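Local coordinates for protein B-agarase (Saccharophagus degradans, PDB 4BQ2) that hydrolyses the beta-1,4 linkages of agarose from chain ends as a family 50 exo-beta-agarase, and holds a calcium ion in its N-terminal carbohydrate-binding-like domain, at residues T296-D301 with A332-A337; K492-P497 with A577-Y582; M573-Y578 with P610-K615. All coordinates share one frame; numbering follows the deposited sequence.

Contact 1: residues T296-D301 with A332-A337; sequences TMTGYD and ATRHLA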
ATOM      1  N   THR A 296       1.463   1.504 -17.704  1.00 21.09           N
ATOM      2  CA  THR A 296       2.462   2.515 -17.298  1.00 22.40           C
ATOM      3  C   THR A 296       2.465   3.658 -18.315  1.00 24.00           C
ATOM      4  O   THR A 296       2.300   3.391 -19.510  1.00 23.52           O
ATOM      5  CB  THR A 296       3.877   1.886 -17.158  1.00 21.01           C
ATOM      6  OG1 THR A 296       4.783   2.830 -16.572  1.00 19.92           O
ATOM      7  CG2 THR A 296       4.440   1.276 -18.507  1.00 20.17           C
ATOM      8  N   MET A 297       2.603   4.918 -17.860  1.00 23.44           N
ATOM      9  CA  MET A 297       2.518   6.056 -18.785  1.00 24.80           C
ATOM     10  C   MET A 297       3.659   6.027 -19.821  1.00 23.19           C
ATOM     11  O   MET A 297       4.829   5.916 -19.445  1.00 22.83           O
ATOM     12  CB  MET A 297       2.491   7.414 -18.035  1.00 24.04           C
ATOM     13  CG  MET A 297       1.277   7.686 -17.132  1.00 24.01           C
ATOM     14  SD  MET A 297      -0.334   7.602 -17.946  1.00 27.34           S
ATOM     15  CE  MET A 297      -1.283   8.660 -16.862  1.00 28.81           C
ATOM     16  N   THR A 298       3.308   6.101 -21.109  1.00 22.44           N
ATOM     17  CA  THR A 298       4.314   6.097 -22.185  1.00 23.24           C
ATOM     18  C   THR A 298       4.986   7.441 -22.457  1.00 24.55           C
ATOM     19  O   THR A 298       6.074   7.501 -23.069  1.00 26.24           O
ATOM     20  CB  THR A 298       3.747   5.612 -23.528  1.00 23.92           C
ATOM     21  OG1 THR A 298       2.748   6.529 -23.976  1.00 25.36           O
ATOM     22  CG2 THR A 298       3.162   4.196 -23.422  1.00 25.37           C
ATOM     23  N   GLY A 299       4.338   8.519 -22.030  1.00 26.24           N
ATOM     24  CA  GLY A 299       4.810   9.849 -22.334  1.00 27.32           C
ATOM     25  C   GLY A 299       4.130  10.446 -23.550  1.00 29.07           C
ATOM     26  O   GLY A 299       4.418  11.592 -23.908  1.00 31.76           O
ATOM     27  N   TYR A 300       3.235   9.692 -24.191  1.00 28.12           N
ATOM     28  CA  TYR A 300       2.431  10.255 -25.278  1.00 28.82           C
ATOM     29  C   TYR A 300       1.020  10.691 -24.843  1.00 29.68           C
ATOM     30  O   TYR A 300       0.502  10.264 -23.787  1.00 27.72           O
ATOM     31  CB  TYR A 300       2.389   9.294 -26.467  1.00 31.90           C
ATOM     32  CG  TYR A 300       3.759   9.074 -27.092  1.00 35.59           C
ATOM     33  CD1 TYR A 300       4.660   8.176 -26.529  1.00 36.02           C
ATOM     34  CD2 TYR A 300       4.160   9.790 -28.230  1.00 37.83           C
ATOM     35  CE1 TYR A 300       5.916   7.972 -27.083  1.00 40.81           C
ATOM     36  CE2 TYR A 300       5.413   9.599 -28.788  1.00 40.65           C
ATOM     37  CZ  TYR A 300       6.285   8.680 -28.208  1.00 42.97           C
ATOM     38  OH  TYR A 300       7.536   8.460 -28.738  1.00 47.10           O
ATOM     39  N   ASP A 301       0.397  11.538 -25.669  1.00 29.31           N
ATOM     40  CA  ASP A 301      -0.946  12.011 -25.428  1.00 27.66           C
ATOM     41  C   ASP A 301      -1.733  12.056 -26.738  1.00 28.07           C
ATOM     42  O   ASP A 301      -1.155  11.974 -27.829  1.00 27.70           O
ATOM     43  CB  ASP A 301      -0.934  13.365 -24.693  1.00 29.62           C
ATOM     44  CG  ASP A 301      -2.168  13.567 -23.810  1.00 29.84           C
ATOM     45  OD1 ASP A 301      -3.115  12.734 -23.850  1.00 28.42           O
ATOM     46  OD2 ASP A 301      -2.197  14.575 -23.066  1.00 29.64           O
ATOM     47  N   ALA A 332      -3.580   8.009 -34.140  1.00 35.46           N
ATOM     48  CA  ALA A 332      -3.023   8.834 -35.227  1.00 37.61           C
ATOM     49  C   ALA A 332      -2.707  10.268 -34.800  1.00 38.26           C
ATOM     50  O   ALA A 332      -1.829  10.898 -35.377  1.00 41.32           O
ATOM     51  CB  ALA A 332      -3.940   8.821 -36.453  1.00 37.43           C
ATOM     52  N   THR A 333      -3.416  10.774 -33.788  1.00 37.80           N
ATOM     53  CA  THR A 333      -3.195  12.132 -33.259  1.00 36.63           C
ATOM     54  C   THR A 333      -2.116  12.145 -32.173  1.00 35.57           C
ATOM     55  O   THR A 333      -1.794  13.183 -31.599  1.00 34.46           O
ATOM     56  CB  THR A 333      -4.469  12.746 -32.650  1.00 37.21           C
ATOM     57  OG1 THR A 333      -4.747  12.146 -31.361  1.00 34.70           O
ATOM     58  CG2 THR A 333      -5.674  12.624 -33.611  1.00 36.59           C
ATOM     59  N   ARG A 334      -1.544  10.976 -31.922  1.00 33.90           N
ATOM     60  CA  ARG A 334      -0.548  10.793 -30.868  1.00 32.58           C
ATOM     61  C   ARG A 334       0.667  11.739 -30.945  1.00 33.32           C
ATOM     62  O   ARG A 334       1.226  11.986 -32.023  1.00 31.97           O
ATOM     63  CB  ARG A 334      -0.185   9.328 -30.879  1.00 31.00           C
ATOM     64  CG  ARG A 334       1.149   8.891 -30.349  1.00 31.23           C
ATOM     65  CD  ARG A 334       1.103   7.389 -30.555  1.00 31.36           C
ATOM     66  NE  ARG A 334       1.685   6.674 -29.438  1.00 30.97           N
ATOM     67  CZ  ARG A 334       2.965   6.353 -29.369  1.00 32.03           C
ATOM     68  NH1 ARG A 334       3.787   6.688 -30.367  1.00 33.00           N
ATOM     69  NH2 ARG A 334       3.414   5.682 -28.314  1.00 31.75           N
ATOM     70  N   HIS A 335       1.038  12.296 -29.795  1.00 32.04           N
ATOM     71  CA  HIS A 335       2.108  13.308 -29.708  1.00 34.45           C
ATOM     72  C   HIS A 335       2.843  13.221 -28.379  1.00 34.51           C
ATOM     73  O   HIS A 335       2.280  12.788 -27.359  1.00 33.27           O
ATOM     74  CB  HIS A 335       1.584  14.752 -29.949  1.00 34.13           C
ATOM     75  CG  HIS A 335       0.610  15.231 -28.911  1.00 34.25           C
ATOM     76  ND1 HIS A 335      -0.757  15.109 -29.054  1.00 34.92           N
ATOM     77  CD2 HIS A 335       0.810  15.822 -27.705  1.00 34.05           C
ATOM     78  CE1 HIS A 335      -1.357  15.611 -27.988  1.00 34.26           C
ATOM     79  NE2 HIS A 335      -0.428  16.043 -27.151  1.00 34.13           N
ATOM     80  N   LEU A 336       4.101  13.643 -28.399  1.00 34.10           N
ATOM     81  CA  LEU A 336       4.937  13.642 -27.217  1.00 34.68           C
ATOM     82  C   LEU A 336       4.474  14.688 -26.211  1.00 35.79           C
ATOM     83  O   LEU A 336       4.274  15.851 -26.550  1.00 36.81           O
ATOM     84  CB  LEU A 336       6.400  13.870 -27.621  1.00 36.67           C
ATOM     85  CG  LEU A 336       7.521  13.425 -26.672  1.00 39.35           C
ATOM     86  CD1 LEU A 336       7.420  11.929 -26.398  1.00 36.46           C
ATOM     87  CD2 LEU A 336       8.908  13.797 -27.211  1.00 36.23           C
ATOM     88  N   ALA A 337       4.279  14.257 -24.972  1.00 33.52           N
ATOM     89  CA  ALA A 337       3.966  15.162 -23.867  1.00 32.76           C
ATOM     90  C   ALA A 337       5.061  15.080 -22.800  1.00 31.42           C
ATOM     91  O   ALA A 337       5.344  16.052 -22.108  1.00 30.95           O
ATOM     92  CB  ALA A 337       2.598  14.838 -23.276  1.00 33.06           C
TER
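Asp-301 and His-335 form an antiparallel hydrogen-bonded pair, with Asp-301 N to His-335 O at 2.8 Å and His-335 N returning to Asp-301 O, while Tyr-300 and Leu-336 beside them make the non-hydrogen-bonded pair. A third backbone bond, Ala-337 N to Gly-299 O at 2.9 Å, extends the pairing past the short strand. Gly-299 has a positive phi of 96°, a turn that a residue without a side chain makes easily, and the Tyr-300 N–H bonds to Thr-298 OG1, closing an ST turn; the same OG1 is hydrogen-bonded to Glu-374.

Tyr-300 is held from both faces. The guanidinium of Arg-334 lies flat over one, its plane tilted 15° from the ring and Arg-334 CZ 3.7 Å from the centroid, a stacked cation-pi pair; a bend at chi3 (-140°) brings the group over the ring. Arg-334 NE also forms a salt bridge with Glu-374, which probably fixes the guanidinium's rotation. Over the opposite face comes Leu-336 CD1, 4.1 Å from the centroid, as a CH-pi contact. The flat aromatic suits this slot between a cation and a methyl group. The His-335 ring has Asp-301 O over one face; the carboxylate turns instead to Arg-372 and Tyr-361. The alternation is that of an antiparallel ladder, here at the edge of a four-stranded sheet, where 335-336 is the outermost strand beside 296-301.

Contact 2: residues K492-P497 with A577-Y582; sequences KSFGRP and AYADQY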
ATOM      1  N   LYS A 492      -9.459   5.570   3.348  1.00 15.04           N
ATOM      2  CA  LYS A 492      -9.984   6.920   3.423  1.00 14.18           C
ATOM      3  C   LYS A 492      -9.192   7.686   4.467  1.00 13.97           C
ATOM      4  O   LYS A 492      -8.741   7.119   5.459  1.00 14.28           O
ATOM      5  CB  LYS A 492     -11.487   6.890   3.772  1.00 14.78           C
ATOM      6  CG  LYS A 492     -12.321   6.051   2.779  1.00 15.79           C
ATOM      7  CD  LYS A 492     -13.832   6.340   2.910  1.00 17.04           C
ATOM      8  CE  LYS A 492     -14.166   7.659   2.210  1.00 18.17           C
ATOM      9  NZ  LYS A 492     -14.014   7.616   0.711  1.00 19.02           N
ATOM     10  N   SER A 493      -9.003   8.976   4.228  1.00 14.08           N
ATOM     11  CA  SER A 493      -8.277   9.822   5.183  1.00 16.16           C
ATOM     12  C   SER A 493      -9.167  10.260   6.351  1.00 16.57           C
ATOM     13  O   SER A 493      -9.631  11.412   6.398  1.00 16.23           O
ATOM     14  CB  SER A 493      -7.685  11.037   4.456  1.00 14.74           C
ATOM     15  OG  SER A 493      -6.640  10.617   3.563  1.00 15.80           O
ATOM     16  N   PHE A 494      -9.373   9.351   7.308  1.00 17.90           N
ATOM     17  CA  PHE A 494     -10.212   9.625   8.468  1.00 18.45           C
ATOM     18  C   PHE A 494      -9.448  10.414   9.542  1.00 19.83           C
ATOM     19  O   PHE A 494     -10.044  10.900  10.504  1.00 19.78           O
ATOM     20  CB  PHE A 494     -10.718   8.318   9.096  1.00 17.51           C
ATOM     21  CG  PHE A 494     -11.946   7.778   8.460  1.00 18.08           C
ATOM     22  CD1 PHE A 494     -13.186   8.360   8.689  1.00 17.80           C
ATOM     23  CD2 PHE A 494     -11.874   6.632   7.655  1.00 18.80           C
ATOM     24  CE1 PHE A 494     -14.335   7.826   8.109  1.00 18.94           C
ATOM     25  CE2 PHE A 494     -13.010   6.103   7.073  1.00 18.83           C
ATOM     26  CZ  PHE A 494     -14.241   6.688   7.295  1.00 17.77           C
ATOM     27  N   GLY A 495      -8.127  10.510   9.395  1.00 20.33           N
ATOM     28  CA  GLY A 495      -7.283  11.309  10.311  1.00 20.56           C
ATOM     29  C   GLY A 495      -6.010  10.542  10.637  1.00 19.70           C
ATOM     30  O   GLY A 495      -6.080   9.374  11.016  1.00 19.52           O
ATOM     31  N   ARG A 496      -4.857  11.211  10.530  1.00 21.14           N
ATOM     32  CA  ARG A 496      -3.524  10.606  10.711  1.00 20.68           C
ATOM     33  C   ARG A 496      -3.087  10.614  12.182  1.00 21.75           C
ATOM     34  O   ARG A 496      -3.538  11.454  12.934  1.00 20.63           O
ATOM     35  CB  ARG A 496      -2.463  11.388   9.903  1.00 22.11           C
ATOM     36  CG  ARG A 496      -2.642  11.315   8.382  1.00 25.66           C
ATOM     37  CD  ARG A 496      -1.436  11.913   7.639  1.00 28.23           C
ATOM     38  NE  ARG A 496      -0.181  11.363   8.154  1.00 30.94           N
ATOM     39  CZ  ARG A 496       0.581  10.453   7.541  1.00 33.90           C
ATOM     40  NH1 ARG A 496       0.263   9.994   6.337  1.00 30.22           N
ATOM     41  NH2 ARG A 496       1.698  10.020   8.133  1.00 35.95           N
ATOM     42  N   PRO A 497      -2.200   9.687  12.579  1.00 21.17           N
ATOM     43  CA  PRO A 497      -1.821   9.549  13.994  1.00 24.03           C
ATOM     44  C   PRO A 497      -0.600  10.362  14.404  1.00 23.83           C
ATOM     45  O   PRO A 497      -0.123  10.218  15.533  1.00 23.78           O
ATOM     46  CB  PRO A 497      -1.472   8.058  14.101  1.00 23.71           C
ATOM     47  CG  PRO A 497      -0.873   7.756  12.769  1.00 24.06           C
ATOM     48  CD  PRO A 497      -1.717   8.540  11.780  1.00 23.45           C
ATOM     49  N   ALA A 577     -19.259  10.781  15.526  1.00 19.16           N
ATOM     50  CA  ALA A 577     -20.526  10.982  14.848  1.00 18.68           C
ATOM     51  C   ALA A 577     -20.380  10.943  13.323  1.00 19.49           C
ATOM     52  O   ALA A 577     -21.224  10.348  12.619  1.00 18.87           O
ATOM     53  CB  ALA A 577     -21.184  12.275  15.319  1.00 18.25           C
ATOM     54  N   TYR A 578     -19.300  11.544  12.820  1.00 19.13           N
ATOM     55  CA  TYR A 578     -18.975  11.503  11.393  1.00 18.81           C
ATOM     56  C   TYR A 578     -18.798  10.038  10.908  1.00 19.42           C
ATOM     57  O   TYR A 578     -19.434   9.601   9.931  1.00 18.82           O
ATOM     58  CB  TYR A 578     -17.692  12.318  11.107  1.00 19.57           C
ATOM     59  CG  TYR A 578     -17.245  12.221   9.639  1.00 19.98           C
ATOM     60  CD1 TYR A 578     -17.846  13.016   8.647  1.00 19.39           C
ATOM     61  CD2 TYR A 578     -16.273  11.305   9.240  1.00 18.44           C
ATOM     62  CE1 TYR A 578     -17.469  12.908   7.295  1.00 17.71           C
ATOM     63  CE2 TYR A 578     -15.887  11.204   7.893  1.00 17.47           C
ATOM     64  CZ  TYR A 578     -16.498  11.995   6.924  1.00 17.40           C
ATOM     65  OH  TYR A 578     -16.113  11.917   5.573  1.00 15.95           O
ATOM     66  N   ALA A 579     -17.919   9.302  11.579  1.00 17.62           N
ATOM     67  CA  ALA A 579     -17.692   7.894  11.246  1.00 18.41           C
ATOM     68  C   ALA A 579     -18.940   6.995  11.416  1.00 18.53           C
ATOM     69  O   ALA A 579     -19.206   6.141  10.559  1.00 18.48           O
ATOM     70  CB  ALA A 579     -16.503   7.344  12.006  1.00 17.10           C
ATOM     71  N   ASP A 580     -19.710   7.186  12.491  1.00 17.62           N
ATOM     72  CA  ASP A 580     -20.993   6.473  12.616  1.00 18.58           C
ATOM     73  C   ASP A 580     -21.919   6.673  11.412  1.00 17.99           C
ATOM     74  O   ASP A 580     -22.504   5.707  10.903  1.00 17.04           O
ATOM     75  CB  ASP A 580     -21.745   6.929  13.860  1.00 21.84           C
ATOM     76  CG  ASP A 580     -21.230   6.296  15.143  1.00 27.49           C
ATOM     77  OD1 ASP A 580     -20.487   5.283  15.112  1.00 27.67           O
ATOM     78  OD2 ASP A 580     -21.586   6.825  16.221  1.00 31.97           O
ATOM     79  N   GLN A 581     -22.021   7.918  10.946  1.00 16.75           N
ATOM     80  CA  GLN A 581     -22.881   8.238   9.813  1.00 17.39           C
ATOM     81  C   GLN A 581     -22.357   7.644   8.504  1.00 17.43           C
ATOM     82  O   GLN A 581     -23.168   7.167   7.663  1.00 16.86           O
ATOM     83  CB  GLN A 581     -23.098   9.763   9.713  1.00 17.14           C
ATOM     84  CG  GLN A 581     -23.938  10.218   8.530  1.00 16.95           C
ATOM     85  CD  GLN A 581     -25.421   9.824   8.583  1.00 19.07           C
ATOM     86  OE1 GLN A 581     -25.946   9.381   9.615  1.00 18.57           O
ATOM     87  NE2 GLN A 581     -26.108  10.005   7.458  1.00 19.45           N
ATOM     88  N   TYR A 582     -21.022   7.684   8.318  1.00 16.90           N
ATOM     89  CA  TYR A 582     -20.402   7.055   7.151  1.00 16.34           C
ATOM     90  C   TYR A 582     -20.795   5.563   7.106  1.00 17.01           C
ATOM     91  O   TYR A 582     -21.352   5.075   6.093  1.00 16.40           O
ATOM     92  CB  TYR A 582     -18.862   7.202   7.161  1.00 16.86           C
ATOM     93  CG  TYR A 582     -18.229   6.379   6.051  1.00 16.45           C
ATOM     94  CD1 TYR A 582     -18.134   6.876   4.741  1.00 17.37           C
ATOM     95  CD2 TYR A 582     -17.775   5.083   6.296  1.00 16.75           C
ATOM     96  CE1 TYR A 582     -17.577   6.097   3.723  1.00 17.31           C
ATOM     97  CE2 TYR A 582     -17.254   4.297   5.284  1.00 17.21           C
ATOM     98  CZ  TYR A 582     -17.158   4.807   4.005  1.00 17.23           C
ATOM     99  OH  TYR A 582     -16.620   4.004   3.035  1.00 17.14           O
TER
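Phe-494 meets Tyr-582 in a T-shaped aromatic pair: the edge of the phenylalanine ring, led by its CZ, points at one face of the tyrosine ring. The planes stand 81° apart and the centroids 5.7 Å. Phe-494 CZ is 4.0 Å from Tyr-582 CD2, so the approach falls toward the rim of the tyrosine. With CG anti to the backbone N (chi1 172°), the Tyr-582 ring is carried out from the helix toward the loop.

Apolar contacts continue along the same ring. Phe-494 CE1 touches Tyr-578 CE2 at 3.7 Å, arriving at the edge of that tyrosine, and looks more distantly on Ala-579 CB at 4.5 Å. Tyr-578 and Tyr-582 are four residues apart, one helical turn, so both rings come from the same side of helix 565-593; the small Ala-579 beside them leaves room for the wide phenylalanine. The loop 492-497 follows strand 483-488, consistent with a loop of the (beta/alpha)8 barrel expected in this family, and Phe-494 packs it against the long helix. Val-613 of helix 611-620 and Met-454 also touch the phenylalanine.

The aliphatic part of Lys-492 supplies a further contact, its CD lying 3.6 Å from Tyr-582 OH. Bends at chi3 and chi4 fold the chain so that its methylenes pack on the tyrosine while the amine is carried on toward Asp-489, with which NZ makes a long, weak ion pair. Both tyrosine hydroxyls are hydrogen-bonded to other parts of the chain: Tyr-578 OH to Pro-455 O, and Tyr-582 OH to the carboxylate of Asp-489.

Contact 3: residues M573-Y578 with P610-K615; sequences MLLSAY and PMEVVK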
ATOM      1  N   MET A 573     -15.973  13.306  20.028  1.00 20.42           N
ATOM      2  CA  MET A 573     -17.407  13.172  19.834  1.00 21.73           C
ATOM      3  C   MET A 573     -17.815  13.413  18.357  1.00 21.53           C
ATOM      4  O   MET A 573     -18.648  12.669  17.800  1.00 21.36           O
ATOM      5  CB  MET A 573     -18.160  14.148  20.771  1.00 23.71           C
ATOM      6  CG  MET A 573     -19.627  14.350  20.407  1.00 28.05           C
ATOM      7  SD  MET A 573     -20.485  15.447  21.552  1.00 34.69           S
ATOM      8  CE  MET A 573     -20.084  17.021  20.797  1.00 28.47           C
ATOM      9  N   LEU A 574     -17.249  14.454  17.754  1.00 20.76           N
ATOM     10  CA  LEU A 574     -17.556  14.832  16.363  1.00 20.41           C
ATOM     11  C   LEU A 574     -17.024  13.797  15.350  1.00 21.65           C
ATOM     12  O   LEU A 574     -17.699  13.475  14.347  1.00 19.29           O
ATOM     13  CB  LEU A 574     -16.992  16.217  16.032  1.00 21.33           C
ATOM     14  CG  LEU A 574     -17.509  17.359  16.926  1.00 22.03           C
ATOM     15  CD1 LEU A 574     -16.920  18.687  16.503  1.00 21.12           C
ATOM     16  CD2 LEU A 574     -19.022  17.408  16.974  1.00 22.17           C
ATOM     17  N   LEU A 575     -15.814  13.299  15.609  1.00 20.05           N
ATOM     18  CA  LEU A 575     -15.239  12.241  14.764  1.00 19.12           C
ATOM     19  C   LEU A 575     -16.098  10.975  14.837  1.00 19.80           C
ATOM     20  O   LEU A 575     -16.357  10.353  13.809  1.00 19.78           O
ATOM     21  CB  LEU A 575     -13.761  11.933  15.110  1.00 18.27           C
ATOM     22  CG  LEU A 575     -13.005  11.026  14.103  1.00 17.28           C
ATOM     23  CD1 LEU A 575     -13.144  11.542  12.661  1.00 16.73           C
ATOM     24  CD2 LEU A 575     -11.543  10.845  14.462  1.00 16.57           C
ATOM     25  N   SER A 576     -16.535  10.604  16.045  1.00 19.34           N
ATOM     26  CA  SER A 576     -17.374   9.451  16.222  1.00 19.11           C
ATOM     27  C   SER A 576     -18.633   9.609  15.435  1.00 19.86           C
ATOM     28  O   SER A 576     -19.036   8.686  14.739  1.00 20.36           O
ATOM     29  CB  SER A 576     -17.705   9.188  17.700  1.00 18.58           C
ATOM     30  OG  SER A 576     -16.584   8.628  18.364  1.00 21.29           O
ATOM     31  N   ALA A 577     -19.259  10.781  15.526  1.00 19.16           N
ATOM     32  CA  ALA A 577     -20.526  10.982  14.848  1.00 18.68           C
ATOM     33  C   ALA A 577     -20.380  10.943  13.323  1.00 19.49           C
ATOM     34  O   ALA A 577     -21.224  10.348  12.619  1.00 18.87           O
ATOM     35  CB  ALA A 577     -21.184  12.275  15.319  1.00 18.25           C
ATOM     36  N   TYR A 578     -19.300  11.544  12.820  1.00 19.13           N
ATOM     37  CA  TYR A 578     -18.975  11.503  11.393  1.00 18.81           C
ATOM     38  C   TYR A 578     -18.798  10.038  10.908  1.00 19.42           C
ATOM     39  O   TYR A 578     -19.434   9.601   9.931  1.00 18.82           O
ATOM     40  CB  TYR A 578     -17.692  12.318  11.107  1.00 19.57           C
ATOM     41  CG  TYR A 578     -17.245  12.221   9.639  1.00 19.98           C
ATOM     42  CD1 TYR A 578     -17.846  13.016   8.647  1.00 19.39           C
ATOM     43  CD2 TYR A 578     -16.273  11.305   9.240  1.00 18.44           C
ATOM     44  CE1 TYR A 578     -17.469  12.908   7.295  1.00 17.71           C
ATOM     45  CE2 TYR A 578     -15.887  11.204   7.893  1.00 17.47           C
ATOM     46  CZ  TYR A 578     -16.498  11.995   6.924  1.00 17.40           C
ATOM     47  OH  TYR A 578     -16.113  11.917   5.573  1.00 15.95           O
ATOM     48  N   PRO A 610      -7.940   6.198  13.504  1.00 19.82           N
ATOM     49  CA  PRO A 610      -8.242   6.689  14.854  1.00 20.69           C
ATOM     50  C   PRO A 610      -9.325   5.812  15.474  1.00 20.67           C
ATOM     51  O   PRO A 610     -10.234   5.342  14.751  1.00 18.44           O
ATOM     52  CB  PRO A 610      -8.820   8.085  14.616  1.00 21.35           C
ATOM     53  CG  PRO A 610      -8.616   8.408  13.182  1.00 20.72           C
ATOM     54  CD  PRO A 610      -8.422   7.112  12.459  1.00 20.53           C
ATOM     55  N   MET A 611      -9.210   5.549  16.775  1.00 19.16           N
ATOM     56  CA  MET A 611     -10.112   4.607  17.426  1.00 20.05           C
ATOM     57  C   MET A 611     -11.594   4.952  17.302  1.00 18.51           C
ATOM     58  O   MET A 611     -12.423   4.066  17.306  1.00 17.21           O
ATOM     59  CB  MET A 611      -9.713   4.380  18.884  1.00 24.23           C
ATOM     60  CG  MET A 611      -9.787   2.914  19.311  1.00 34.27           C
ATOM     61  SD  MET A 611      -8.916   1.695  18.275  1.00 35.57           S
ATOM     62  CE  MET A 611      -7.237   1.705  18.901  1.00 39.59           C
ATOM     63  N   GLU A 612     -11.932   6.233  17.191  1.00 17.03           N
ATOM     64  CA  GLU A 612     -13.325   6.613  17.070  1.00 18.99           C
ATOM     65  C   GLU A 612     -13.923   6.014  15.795  1.00 18.36           C
ATOM     66  O   GLU A 612     -15.088   5.620  15.766  1.00 20.29           O
ATOM     67  CB  GLU A 612     -13.482   8.138  17.056  1.00 19.34           C
ATOM     68  CG  GLU A 612     -13.146   8.784  18.399  1.00 19.97           C
ATOM     69  CD  GLU A 612     -11.700   9.219  18.579  1.00 22.80           C
ATOM     70  OE1 GLU A 612     -10.786   8.797  17.812  1.00 21.17           O
ATOM     71  OE2 GLU A 612     -11.480  10.042  19.521  1.00 24.23           O
ATOM     72  N   VAL A 613     -13.100   5.936  14.753  1.00 18.36           N
ATOM     73  CA  VAL A 613     -13.522   5.455  13.454  1.00 17.41           C
ATOM     74  C   VAL A 613     -13.549   3.925  13.450  1.00 18.33           C
ATOM     75  O   VAL A 613     -14.464   3.305  12.858  1.00 19.01           O
ATOM     76  CB  VAL A 613     -12.575   6.006  12.364  1.00 18.40           C
ATOM     77  CG1 VAL A 613     -12.955   5.456  11.008  1.00 19.74           C
ATOM     78  CG2 VAL A 613     -12.679   7.526  12.326  1.00 17.78           C
ATOM     79  N   VAL A 614     -12.576   3.319  14.123  1.00 16.47           N
ATOM     80  CA  VAL A 614     -12.544   1.868  14.248  1.00 18.28           C
ATOM     81  C   VAL A 614     -13.795   1.391  15.002  1.00 18.87           C
ATOM     82  O   VAL A 614     -14.441   0.433  14.595  1.00 17.82           O
ATOM     83  CB  VAL A 614     -11.279   1.372  14.976  1.00 17.85           C
ATOM     84  CG1 VAL A 614     -11.301  -0.138  15.047  1.00 19.28           C
ATOM     85  CG2 VAL A 614      -9.988   1.816  14.255  1.00 17.75           C
ATOM     86  N   LYS A 615     -14.162   2.081  16.078  1.00 19.17           N
ATOM     87  CA  LYS A 615     -15.338   1.641  16.870  1.00 19.91           C
ATOM     88  C   LYS A 615     -16.646   1.786  16.080  1.00 20.02           C
ATOM     89  O   LYS A 615     -17.549   0.943  16.180  1.00 18.54           O
ATOM     90  CB  LYS A 615     -15.389   2.404  18.184  1.00 22.01           C
ATOM     91  CG  LYS A 615     -14.312   1.914  19.155  1.00 24.81           C
ATOM     92  CD  LYS A 615     -14.146   2.869  20.333  1.00 30.95           C
ATOM     93  CE  LYS A 615     -13.407   2.220  21.492  1.00 32.12           C
ATOM     94  NZ  LYS A 615     -13.134   3.222  22.564  1.00 35.48           N
TER
HETATM   95  O   HOH W   1     -16.904   5.886  17.795  1.00 20.99           O
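Leu-575 carries the apolar side of the contact, reaching from 573-578, part of helix 565-593, to three residues of 610-615. Its CG lies 3.9 Å from Val-613 CG2. Its CD2 sits 3.9 Å from Pro-610 CB, and here leucine and proline side chains cross at about a right angle. Leu-575, its CG turned away from its own N (chi1 -169°), reaches across, and its branches divide the work: CD2 takes the proline, while CD1 lies 4.1 Å from Val-613 CG2. A branched, flexible leucine suits this double task. CD2 also approaches Glu-612 OE1 at 4.0 Å, a contact without a bond.

The axes of segments 573-578 and 611-615 pass 8.3 Å apart at a signed crossing angle of -33°. Helix 611-620 begins here, with Pro-610 at its N-cap position; proline fits the start of a helix, having no N–H to contribute, and Pro-610 O accepts from both Val-613 N and Val-614 N. This pair of helices, running in broadly the same direction, belongs to the beta-galactosidase-like region; helix 505-511 also touches Leu-575 and Leu-574, and helix 519-532 packs against Met-573, Leu-574 and Tyr-578.

Ser-576 and Glu-612 pack closely, Ser-576 OG lying 3.4 Å from Glu-612 CB, where the small serine permits close approach of the backbones. The polar link is a water, 2.8 Å from Ser-576 OG and donating to Glu-612 O at 2.7 Å. Glu-612 bends at chi2 (91°), and its OE2 is bonded to the hydroxyls of Tyr-504 and Ser-572, the latter one turn before Ser-576.

Contact 1 closes along the chain before contact 2 opens and stands apart, its centre about 39 Å from that of contact 2 and about 45 Å from that of contact 3. It belongs to the small antiparallel sheet of strands 296-301, 335-336, 359-362 and 373-376. Contacts 2 and 3 are neighbours, with centres about 6 Å apart, and share Ala-577 and Tyr-578 of helix 565-593; contact 3 begins on the helix where contact 2 ends. That helix receives the loop 492-497 in one and helix 611-620 in the other, and Gly-495 packs on Pro-610 where the two join. They form one continuous packed region inside the beta-galactosidase-like range.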